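Local atomic coordinates of M32 carboxypeptidase (Chitinophagaceae bacterium, PDB entry 7A03), a protein that probably acts as a metal-dependent carboxypeptidase of the M32 family, releasing amino acids from the C-terminal end of peptide chains. Residues R468-T471 / S472-C476; A126-Y129 / Q130-E133; N312-K315 / F316-R320; K145-V149 / L150-D154. One frame throughout, in Å; residues are numbered along the deposited sequence.

Interaction 1 of 4, residues R468-T471 / S472-C476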
loop_
_atom_site.group_PDB
_atom_site.type_symbol
_atom_site.label_atom_id
_atom_site.label_comp_id
_atom_site.label_asym_id
_atom_site.label_seq_id
_atom_site.Cartn_x
_atom_site.Cartn_y
_atom_site.Cartn_z
ATOM N N ARG A 468 -12.971 -4.894 -8.575
ATOM C CA ARG A 468 -12.614 -3.802 -9.478
ATOM C C ARG A 468 -13.800 -3.198 -10.215
ATOM O O ARG A 468 -13.582 -2.418 -11.145
ATOM C CB ARG A 468 -11.575 -4.271 -10.505
ATOM C CG ARG A 468 -10.177 -4.453 -9.916
ATOM C CD ARG A 468 -9.272 -5.246 -10.860
ATOM N NE ARG A 468 -9.055 -4.537 -12.123
ATOM C CZ ARG A 468 -8.507 -5.082 -13.206
ATOM N NH1 ARG A 468 -8.129 -6.355 -13.198
ATOM N NH2 ARG A 468 -8.355 -4.349 -14.299
ATOM N N PHE A 469 -15.042 -3.525 -9.831
ATOM C CA PHE A 469 -16.198 -3.049 -10.592
ATOM C C PHE A 469 -16.200 -1.530 -10.737
ATOM O O PHE A 469 -16.472 -1.002 -11.819
ATOM C CB PHE A 469 -17.503 -3.531 -9.954
ATOM C CG PHE A 469 -18.727 -3.205 -10.772
ATOM C CD1 PHE A 469 -19.362 -1.977 -10.650
ATOM C CD2 PHE A 469 -19.222 -4.113 -11.693
ATOM C CE1 PHE A 469 -20.478 -1.671 -11.426
ATOM C CE2 PHE A 469 -20.335 -3.820 -12.465
ATOM C CZ PHE A 469 -20.968 -2.598 -12.334
ATOM N N TYR A 470 -15.893 -0.819 -9.659
ATOM C CA TYR A 470 -15.760 0.630 -9.681
ATOM C C TYR A 470 -14.287 1.018 -9.648
ATOM O O TYR A 470 -13.483 0.412 -8.933
ATOM C CB TYR A 470 -16.448 1.244 -8.460
ATOM C CG TYR A 470 -17.912 0.899 -8.304
ATOM C CD1 TYR A 470 -18.883 1.535 -9.074
ATOM C CD2 TYR A 470 -18.328 -0.036 -7.366
ATOM C CE1 TYR A 470 -20.226 1.231 -8.919
ATOM C CE2 TYR A 470 -19.666 -0.351 -7.211
ATOM C CZ TYR A 470 -20.614 0.292 -7.987
ATOM O OH TYR A 470 -21.947 -0.019 -7.831
ATOM N N THR A 471 -13.931 2.057 -10.400
ATOM C CA THR A 471 -12.611 2.633 -10.211
ATOM C C THR A 471 -12.552 3.323 -8.849
ATOM O O THR A 471 -13.567 3.514 -8.173
ATOM C CB THR A 471 -12.298 3.668 -11.293
ATOM O OG1 THR A 471 -13.025 4.876 -11.024
ATOM C CG2 THR A 471 -12.671 3.153 -12.679
ATOM N N SER A 472 -11.335 3.692 -8.437
ATOM C CA SER A 472 -11.176 4.335 -7.139
ATOM C C SER A 472 -12.020 5.602 -7.063
ATOM O O SER A 472 -12.661 5.869 -6.037
ATOM C CB SER A 472 -9.700 4.631 -6.862
ATOM O OG SER A 472 -9.027 5.016 -8.047
ATOM N N ASN A 473 -12.071 6.364 -8.163
ATOM C CA ASN A 473 -12.864 7.591 -8.202
ATOM C C ASN A 473 -14.352 7.291 -8.102
ATOM O O ASN A 473 -15.073 7.929 -7.326
ATOM C CB ASN A 473 -12.576 8.366 -9.486
ATOM C CG ASN A 473 -13.537 9.533 -9.683
ATOM O OD1 ASN A 473 -14.170 9.666 -10.733
ATOM N ND2 ASN A 473 -13.655 10.380 -8.660
ATOM N N GLU A 474 -14.837 6.349 -8.915
ATOM C CA GLU A 474 -16.252 6.002 -8.867
ATOM C C GLU A 474 -16.631 5.478 -7.497
ATOM O O GLU A 474 -17.710 5.789 -6.983
ATOM C CB GLU A 474 -16.574 4.956 -9.935
ATOM C CG GLU A 474 -16.347 5.451 -11.355
ATOM C CD GLU A 474 -16.460 4.337 -12.378
ATOM O OE1 GLU A 474 -16.412 3.154 -11.979
ATOM O OE2 GLU A 474 -16.606 4.641 -13.583
ATOM N N LEU A 475 -15.749 4.677 -6.886
ATOM C CA LEU A 475 -16.030 4.142 -5.563
ATOM C C LEU A 475 -16.153 5.268 -4.544
ATOM O O LEU A 475 -17.099 5.314 -3.754
ATOM C CB LEU A 475 -14.920 3.168 -5.168
ATOM C CG LEU A 475 -15.215 2.246 -3.999
ATOM C CD1 LEU A 475 -16.496 1.462 -4.218
ATOM C CD2 LEU A 475 -14.027 1.308 -3.775
ATOM N N CYS A 476 -15.179 6.173 -4.547
ATOM C CA CYS A 476 -15.182 7.262 -3.586
ATOM C C CYS A 476 -16.400 8.172 -3.785
ATOM O O CYS A 476 -17.044 8.569 -2.812
ATOM C CB CYS A 476 -13.854 8.012 -3.704
ATOM S SG CYS A 476 -13.628 9.318 -2.467
HETATM O O HOH W 1 -18.308 0.770 -12.666
#
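F469 meets E474 through a water molecule, which donates to F469 O, with its oxygen 2.7 Å from that atom, and to E474 OE1. The F469 ring, which also makes a cation-pi contact with K86, sets CD1 over the centre of one face of the next residue's ring. Y470 follows, and having CG anti to its carbonyl carbon (chi1 -57°) brings its ring beside L475. Its CB sits 3.8 Å from L475 N, and its CD2 touches L475 CD1 at 3.9 Å, the two side chains crossing at about a right angle. E474 OE1 comes to the edge of the tyrosine ring, whose plane is nearly perpendicular to the carboxylate, while the hydroxyl reaches on to K478. T471 is the N-cap of helix 472-480 and forms a capping box with E474, each side chain accepting from the other's backbone N-H. T471 OG1 takes the bond from E474 N at 3.1 Å, almost straight at 176°. In return T471 N donates to E474 OE1, also over 3.1 Å, meeting the oxygen from above the carboxylate plane. Threonine suits the cap because its short branch puts a hydroxyl beside the first turn, and glutamate, extended beyond CG, is long enough to reach the cap nitrogen. A valine in place of T471 would lack the hydroxyl and would probably leave E474 N without its capping acceptor. The T471 methyl, CG2, touches E474 OE1 at 3.8 Å. The first full helical bond runs from L475 N to T471 O at 2.8 Å.

Interaction 2 of 4, residues A126-Y129 / Q130-E133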
loop_
_atom_site.group_PDB
_atom_site.type_symbol
_atom_site.label_atom_id
_atom_site.label_comp_id
_atom_site.label_asym_id
_atom_site.label_seq_id
_atom_site.Cartn_x
_atom_site.Cartn_y
_atom_site.Cartn_z
ATOM N N ALA A 126 28.457 0.229 -0.501
ATOM C CA ALA A 126 29.476 1.271 -0.566
ATOM C C ALA A 126 28.989 2.605 -0.011
ATOM O O ALA A 126 29.804 3.516 0.174
ATOM C CB ALA A 126 29.939 1.459 -2.011
ATOM N N ASN A 127 27.686 2.736 0.257
ATOM C CA ASN A 127 27.079 3.987 0.717
ATOM C C ASN A 127 27.366 5.145 -0.238
ATOM O O ASN A 127 27.734 6.250 0.173
ATOM C CB ASN A 127 27.468 4.325 2.159
ATOM C CG ASN A 127 26.341 4.992 2.916
ATOM O OD1 ASN A 127 25.496 5.664 2.322
ATOM N ND2 ASN A 127 26.317 4.808 4.231
ATOM N N ASP A 128 27.191 4.884 -1.533
ATOM C CA ASP A 128 27.493 5.879 -2.560
ATOM C C ASP A 128 26.491 5.734 -3.691
ATOM O O ASP A 128 26.464 4.702 -4.370
ATOM C CB ASP A 128 28.922 5.713 -3.092
ATOM C CG ASP A 128 29.300 6.777 -4.115
ATOM O OD1 ASP A 128 30.451 6.754 -4.594
ATOM O OD2 ASP A 128 28.462 7.644 -4.440
ATOM N N TYR A 129 25.705 6.787 -3.916
ATOM C CA TYR A 129 24.687 6.742 -4.957
ATOM C C TYR A 129 25.300 6.610 -6.345
ATOM O O TYR A 129 24.688 6.009 -7.237
ATOM C CB TYR A 129 23.814 7.997 -4.882
ATOM C CG TYR A 129 23.064 8.269 -6.161
ATOM C CD1 TYR A 129 21.920 7.552 -6.477
ATOM C CD2 TYR A 129 23.508 9.229 -7.060
ATOM C CE1 TYR A 129 21.234 7.785 -7.656
ATOM C CE2 TYR A 129 22.827 9.474 -8.241
ATOM C CZ TYR A 129 21.688 8.746 -8.528
ATOM O OH TYR A 129 21.012 8.983 -9.699
ATOM N N GLN A 130 26.496 7.172 -6.554
ATOM C CA GLN A 130 27.106 7.131 -7.878
ATOM C C GLN A 130 27.378 5.709 -8.346
ATOM O O GLN A 130 27.500 5.479 -9.553
ATOM C CB GLN A 130 28.373 7.992 -7.920
ATOM C CG GLN A 130 28.128 9.458 -7.588
ATOM C CD GLN A 130 27.159 10.133 -8.551
ATOM O OE1 GLN A 130 26.917 9.648 -9.658
ATOM N NE2 GLN A 130 26.591 11.257 -8.123
ATOM N N VAL A 131 27.458 4.752 -7.421
ATOM C CA VAL A 131 27.530 3.346 -7.808
ATOM C C VAL A 131 26.239 2.919 -8.495
ATOM O O VAL A 131 26.256 2.168 -9.479
ATOM C CB VAL A 131 27.841 2.477 -6.575
ATOM C CG1 VAL A 131 27.639 1.010 -6.891
ATOM C CG2 VAL A 131 29.259 2.733 -6.090
ATOM N N PHE A 132 25.100 3.393 -7.987
ATOM C CA PHE A 132 23.794 3.063 -8.539
ATOM C C PHE A 132 23.460 3.890 -9.771
ATOM O O PHE A 132 22.613 3.476 -10.568
ATOM C CB PHE A 132 22.739 3.305 -7.447
ATOM C CG PHE A 132 21.337 2.876 -7.812
ATOM C CD1 PHE A 132 21.072 1.589 -8.245
ATOM C CD2 PHE A 132 20.273 3.762 -7.673
ATOM C CE1 PHE A 132 19.773 1.194 -8.559
ATOM C CE2 PHE A 132 18.978 3.375 -7.990
ATOM C CZ PHE A 132 18.729 2.088 -8.431
ATOM N N GLU A 133 24.117 5.036 -9.946
ATOM C CA GLU A 133 23.662 6.006 -10.940
ATOM C C GLU A 133 23.572 5.477 -12.371
ATOM O O GLU A 133 22.580 5.798 -13.049
ATOM C CB GLU A 133 24.472 7.306 -10.836
ATOM C CG GLU A 133 23.915 8.440 -11.656
ATOM C CD GLU A 133 24.267 8.321 -13.132
ATOM O OE1 GLU A 133 25.280 7.671 -13.462
ATOM O OE2 GLU A 133 23.510 8.842 -13.970
#
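D128 turns its carboxylate back over Q130 as the N-cap of helix 129-150, directly after a Schellman motif in which N127, at positive phi, ends helix 103-126. With CG anti to the backbone N (chi1 -177°), D128 OD2 receives the bond from Q130 N at 2.9 Å, the donor lying well above the carboxylate plane. The acid also suits this place because its negative charge probably interacts favourably with the positive N-terminal end of the helix dipole. Y129 stretches along the first turn and lays one ring face over the CA of E133. The phenol oxygen, OH, ends 3.5 Å from E133 CG, while the ring and the E133 carboxylate are turned steeply against each other. The polar ends part company: Y129 OH bonds to T379 O, and E133 OE2 forms a salt bridge with K380. Y129 CE1 approaches the edge of the F132 ring, 4.1 Å from F132 CD2. F132 itself meets W120 edge-to-face, which packs it against helix 103-126. The Q130 amide, its chain bent back, stands at 76° to the tyrosine ring and brings NE2 to 3.8 Å from Y129 CD2. Across the turn, V131 CG2 touches A126 CB at 4.3 Å.

Interaction 3 of 4, residues N312-K315 / F316-R320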
loop_
_atom_site.group_PDB
_atom_site.type_symbol
_atom_site.label_atom_id
_atom_site.label_comp_id
_atom_site.label_asym_id
_atom_site.label_seq_id
_atom_site.Cartn_x
_atom_site.Cartn_y
_atom_site.Cartn_z
ATOM N N ASN A 312 -10.795 7.282 20.866
ATOM C CA ASN A 312 -11.940 6.399 21.085
ATOM C C ASN A 312 -11.530 4.936 21.115
ATOM O O ASN A 312 -11.998 4.175 21.963
ATOM C CB ASN A 312 -12.999 6.620 20.009
ATOM C CG ASN A 312 -13.878 7.802 20.297
ATOM O OD1 ASN A 312 -13.976 8.262 21.435
ATOM N ND2 ASN A 312 -14.521 8.319 19.259
ATOM N N PHE A 313 -10.664 4.514 20.189
ATOM C CA PHE A 313 -10.167 3.135 20.205
ATOM C C PHE A 313 -9.483 2.821 21.535
ATOM O O PHE A 313 -9.712 1.767 22.155
ATOM C CB PHE A 313 -9.179 2.969 19.044
ATOM C CG PHE A 313 -8.657 1.565 18.839
ATOM C CD1 PHE A 313 -9.441 0.598 18.241
ATOM C CD2 PHE A 313 -7.360 1.244 19.208
ATOM C CE1 PHE A 313 -8.940 -0.700 18.014
ATOM C CE2 PHE A 313 -6.853 -0.038 19.011
ATOM C CZ PHE A 313 -7.649 -1.016 18.412
ATOM N N TRP A 314 -8.638 3.743 21.994
ATOM C CA TRP A 314 -7.858 3.514 23.196
ATOM C C TRP A 314 -8.658 3.661 24.491
ATOM O O TRP A 314 -8.231 3.114 25.503
ATOM C CB TRP A 314 -6.525 4.284 23.148
ATOM C CG TRP A 314 -5.649 3.642 22.130
ATOM C CD1 TRP A 314 -5.406 4.061 20.843
ATOM C CD2 TRP A 314 -4.994 2.384 22.270
ATOM N NE1 TRP A 314 -4.603 3.152 20.191
ATOM C CE2 TRP A 314 -4.328 2.118 21.047
ATOM C CE3 TRP A 314 -4.879 1.465 23.316
ATOM C CZ2 TRP A 314 -3.579 0.959 20.842
ATOM C CZ3 TRP A 314 -4.124 0.323 23.118
ATOM C CH2 TRP A 314 -3.480 0.076 21.894
ATOM N N LYS A 315 -9.830 4.300 24.474
ATOM C CA LYS A 315 -10.653 4.310 25.681
ATOM C C LYS A 315 -10.985 2.891 26.124
ATOM O O LYS A 315 -10.972 2.589 27.319
ATOM C CB LYS A 315 -11.932 5.092 25.439
ATOM C CG LYS A 315 -11.728 6.586 25.392
ATOM C CD LYS A 315 -13.034 7.319 25.141
ATOM C CE LYS A 315 -12.800 8.754 24.710
ATOM N NZ LYS A 315 -14.099 9.440 24.454
ATOM N N PHE A 316 -11.261 2.002 25.170
ATOM C CA PHE A 316 -11.497 0.600 25.479
ATOM C C PHE A 316 -10.204 -0.198 25.552
ATOM O O PHE A 316 -10.025 -1.014 26.470
ATOM C CB PHE A 316 -12.437 -0.003 24.426
ATOM C CG PHE A 316 -12.688 -1.477 24.597
ATOM C CD1 PHE A 316 -13.683 -1.921 25.456
ATOM C CD2 PHE A 316 -11.959 -2.413 23.882
ATOM C CE1 PHE A 316 -13.933 -3.264 25.608
ATOM C CE2 PHE A 316 -12.199 -3.777 24.036
ATOM C CZ PHE A 316 -13.196 -4.199 24.903
ATOM N N GLN A 317 -9.287 0.005 24.605
ATOM C CA GLN A 317 -8.119 -0.869 24.557
ATOM C C GLN A 317 -7.065 -0.546 25.616
ATOM O O GLN A 317 -6.348 -1.449 26.057
ATOM C CB GLN A 317 -7.504 -0.884 23.155
ATOM C CG GLN A 317 -8.369 -1.561 22.093
ATOM C CD GLN A 317 -8.485 -3.075 22.269
ATOM O OE1 GLN A 317 -7.757 -3.690 23.059
ATOM N NE2 GLN A 317 -9.391 -3.676 21.519
ATOM N N TYR A 318 -6.936 0.709 26.048
ATOM C CA TYR A 318 -5.832 1.049 26.942
ATOM C C TYR A 318 -5.869 0.303 28.268
ATOM O O TYR A 318 -4.827 -0.249 28.658
ATOM C CB TYR A 318 -5.658 2.568 27.109
ATOM C CG TYR A 318 -4.355 2.863 27.824
ATOM C CD1 TYR A 318 -3.145 2.487 27.257
ATOM C CD2 TYR A 318 -4.334 3.466 29.087
ATOM C CE1 TYR A 318 -1.946 2.703 27.907
ATOM C CE2 TYR A 318 -3.130 3.701 29.741
ATOM C CZ TYR A 318 -1.942 3.319 29.140
ATOM O OH TYR A 318 -0.722 3.513 29.752
ATOM N N PRO A 319 -6.982 0.248 29.010
ATOM C CA PRO A 319 -6.957 -0.523 30.264
ATOM C C PRO A 319 -6.586 -1.977 30.041
ATOM O O PRO A 319 -5.899 -2.583 30.882
ATOM C CB PRO A 319 -8.383 -0.361 30.812
ATOM C CG PRO A 319 -8.944 0.826 30.099
ATOM C CD PRO A 319 -8.301 0.859 28.761
ATOM N N ARG A 320 -6.969 -2.541 28.890
ATOM C CA ARG A 320 -6.625 -3.929 28.601
ATOM C C ARG A 320 -5.117 -4.107 28.406
ATOM O O ARG A 320 -4.510 -5.043 28.950
ATOM C CB ARG A 320 -7.418 -4.427 27.397
ATOM C CG ARG A 320 -8.932 -4.358 27.571
ATOM C CD ARG A 320 -9.678 -4.710 26.267
ATOM N NE ARG A 320 -9.458 -6.085 25.802
ATOM C CZ ARG A 320 -10.145 -7.139 26.229
ATOM N NH1 ARG A 320 -11.101 -6.991 27.134
ATOM N NH2 ARG A 320 -9.878 -8.346 25.740
#
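F316 follows F313 by less than one helical turn, and its N makes a weak bond to F313 O at 3.4 Å. Q317 gives the same carbonyl its stronger partner, with Q317 N 3.0 Å from F313 O and in the carbonyl plane. With CG anti to its carbonyl carbon (chi1 -68°), Q317 sets that methylene over one face of the F313 ring, offset toward its rim and 3.9 Å from the centroid, in a CH-pi contact. The aliphatic part of glutamine thus packs against phenylalanine while its amide bends off: NE2 bonds Q221 and Y452, and OE1 a glycerol that probably comes from the crystallisation liquor. On the other flank Q317 CB lies 3.5 Å from W314 CE3. Y318 comes next, its N bonded to W314 O at 2.8 Å and its CB 4.0 Å from W314 CE3. CE3 also faces the edge of the tyrosine ring, near its plane, without close contact. Y318 OH continues to V332 O, and W314 NE1 donates to G308 O, so both large aromatic groups bury a polar end that has a mate. Were W314 replaced by an alanine, G308 O would probably lose this donor and a gap open beside Q317 CB and Y318 CB. P319 carries no N-H, and its CD faces K315 O at 3.5 Å. Lacking that bond to K315 O, helix 311-324 has a proline kink here.

Interaction 4 of 4, residues K145-V149 / L150-D154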
loop_
_atom_site.group_PDB
_atom_site.type_symbol
_atom_site.label_atom_id
_atom_site.label_comp_id
_atom_site.label_asym_id
_atom_site.label_seq_id
_atom_site.Cartn_x
_atom_site.Cartn_y
_atom_site.Cartn_z
ATOM N N LYS A 145 10.867 5.506 -22.711
ATOM C CA LYS A 145 10.407 4.723 -23.863
ATOM C C LYS A 145 9.062 4.053 -23.571
ATOM O O LYS A 145 8.144 4.063 -24.408
ATOM C CB LYS A 145 11.455 3.672 -24.257
ATOM C CG LYS A 145 12.527 4.172 -25.203
ATOM C CD LYS A 145 12.006 4.252 -26.639
ATOM C CE LYS A 145 13.072 4.780 -27.599
ATOM N NZ LYS A 145 14.359 4.038 -27.500
ATOM N N GLU A 146 8.922 3.495 -22.367
ATOM C CA GLU A 146 7.683 2.831 -21.987
ATOM C C GLU A 146 6.510 3.804 -21.972
ATOM O O GLU A 146 5.387 3.434 -22.337
ATOM C CB GLU A 146 7.857 2.174 -20.618
ATOM C CG GLU A 146 6.727 1.228 -20.228
ATOM C CD GLU A 146 7.000 0.521 -18.933
ATOM O OE1 GLU A 146 7.919 0.942 -18.199
ATOM O OE2 GLU A 146 6.300 -0.469 -18.649
ATOM N N THR A 147 6.733 5.044 -21.525
ATOM C CA THR A 147 5.642 6.014 -21.585
ATOM C C THR A 147 5.175 6.214 -23.018
ATOM O O THR A 147 3.966 6.315 -23.282
ATOM C CB THR A 147 6.009 7.365 -20.953
ATOM O OG1 THR A 147 6.877 8.115 -21.824
ATOM C CG2 THR A 147 6.650 7.195 -19.590
ATOM N N THR A 148 6.118 6.271 -23.964
ATOM C CA THR A 148 5.676 6.427 -25.353
ATOM C C THR A 148 4.951 5.181 -25.871
ATOM O O THR A 148 4.024 5.295 -26.680
ATOM C CB THR A 148 6.818 6.856 -26.278
ATOM O OG1 THR A 148 7.899 5.924 -26.187
ATOM C CG2 THR A 148 7.318 8.242 -25.895
ATOM N N VAL A 149 5.349 3.992 -25.412
ATOM C CA VAL A 149 4.667 2.762 -25.821
ATOM C C VAL A 149 3.252 2.686 -25.240
ATOM O O VAL A 149 2.306 2.271 -25.922
ATOM C CB VAL A 149 5.519 1.532 -25.451
ATOM C CG1 VAL A 149 4.673 0.257 -25.416
ATOM C CG2 VAL A 149 6.684 1.391 -26.412
ATOM N N LEU A 150 3.084 3.073 -23.974
ATOM C CA LEU A 150 1.778 2.977 -23.327
ATOM C C LEU A 150 0.816 4.048 -23.818
ATOM O O LEU A 150 -0.397 3.810 -23.871
ATOM C CB LEU A 150 1.935 3.085 -21.810
ATOM C CG LEU A 150 2.587 1.899 -21.102
ATOM C CD1 LEU A 150 3.069 2.319 -19.721
ATOM C CD2 LEU A 150 1.575 0.785 -20.990
ATOM N N GLY A 151 1.332 5.221 -24.169
ATOM C CA GLY A 151 0.520 6.363 -24.524
ATOM C C GLY A 151 0.059 7.130 -23.298
ATOM O O GLY A 151 0.031 6.623 -22.177
ATOM N N TYR A 152 -0.324 8.382 -23.525
ATOM C CA TYR A 152 -0.700 9.255 -22.423
ATOM C C TYR A 152 -1.181 10.575 -23.005
ATOM O O TYR A 152 -0.980 10.879 -24.184
ATOM C CB TYR A 152 0.488 9.537 -21.497
ATOM C CG TYR A 152 1.654 10.184 -22.215
ATOM C CD1 TYR A 152 1.721 11.572 -22.378
ATOM C CD2 TYR A 152 2.671 9.410 -22.766
ATOM C CE1 TYR A 152 2.766 12.158 -23.045
ATOM C CE2 TYR A 152 3.728 9.995 -23.438
ATOM C CZ TYR A 152 3.770 11.370 -23.570
ATOM O OH TYR A 152 4.816 11.961 -24.234
ATOM N N GLU A 153 -1.783 11.373 -22.141
ATOM C CA GLU A 153 -2.089 12.751 -22.453
ATOM C C GLU A 153 -1.394 13.683 -21.468
ATOM O O GLU A 153 -1.227 13.356 -20.287
ATOM C CB GLU A 153 -3.595 12.992 -22.443
ATOM C CG GLU A 153 -4.347 11.976 -23.277
ATOM C CD GLU A 153 -5.776 12.379 -23.529
ATOM O OE1 GLU A 153 -6.002 13.522 -23.982
ATOM O OE2 GLU A 153 -6.672 11.548 -23.276
ATOM N N ASP A 154 -0.966 14.834 -21.993
ATOM C CA ASP A 154 -0.449 15.968 -21.227
ATOM C C ASP A 154 0.959 15.772 -20.667
ATOM O O ASP A 154 1.831 16.623 -20.872
ATOM C CB ASP A 154 -1.438 16.410 -20.139
ATOM C CG ASP A 154 -2.819 16.715 -20.697
ATOM O OD1 ASP A 154 -2.914 17.522 -21.651
ATOM O OD2 ASP A 154 -3.806 16.135 -20.194
#
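L150 lies alongside E146, four residues earlier, on the last turn of helix 129-150. Its N bonds to E146 O at 2.8 Å, nearly straight in line with the carbonyl. From there the side chain can be followed outward: CB lies 3.5 Å from E146 O, and CG comes to 3.4 Å from the same oxygen, since CG stands anti to its own carbonyl carbon (chi1 -71°). At the tip, CD1 is still 3.7 Å from E146 O and 3.9 Å from E146 CG, the two side chains running side by side in the same direction. Beyond the turn the branched end of the leucine packs against A159 and the side chains of E163, both of helix 157-164, and Y101. The glutamate offers L150 its methylene and sends its oxygens elsewhere, OE1 to K143 and OE2 to Y101. The helix ends here at G151, which leaves helical angles with positive phi (84°) and still gives its N to T147 O at 3.0 Å. A side chain at these backbone angles would press against the carbonyl oxygen of L150, so glycine fits the position. Past the glycine, Y152 turns back toward the helix. Its ring edge meets T147 O in plane, CD2 being 3.4 Å away. T147 OG1 lies 4.0 Å from Y152 CE2 and bonds to R144 O.

The four contacts lie 17 to 27 Å from the centre of one largely helical chain, measured between centres, and none touches another. Along the sequence the order is interaction 2, interaction 4, interaction 3, interaction 1. Interactions 2 and 4 sit at the start and the end of one helix, 129-150, with centres 29 Å apart; the first is a cap and the second ends the helix at a glycine with positive phi. Interaction 1 starts helix 472-480, its centre about 24 Å from that of interaction 4, whereas interaction 3 lies within helix 311-324, centres about 50 Å apart from interaction 4 across the chain's centre. They are separate local features, helix ends and a kink, dispersed through the M32 peptidase fold.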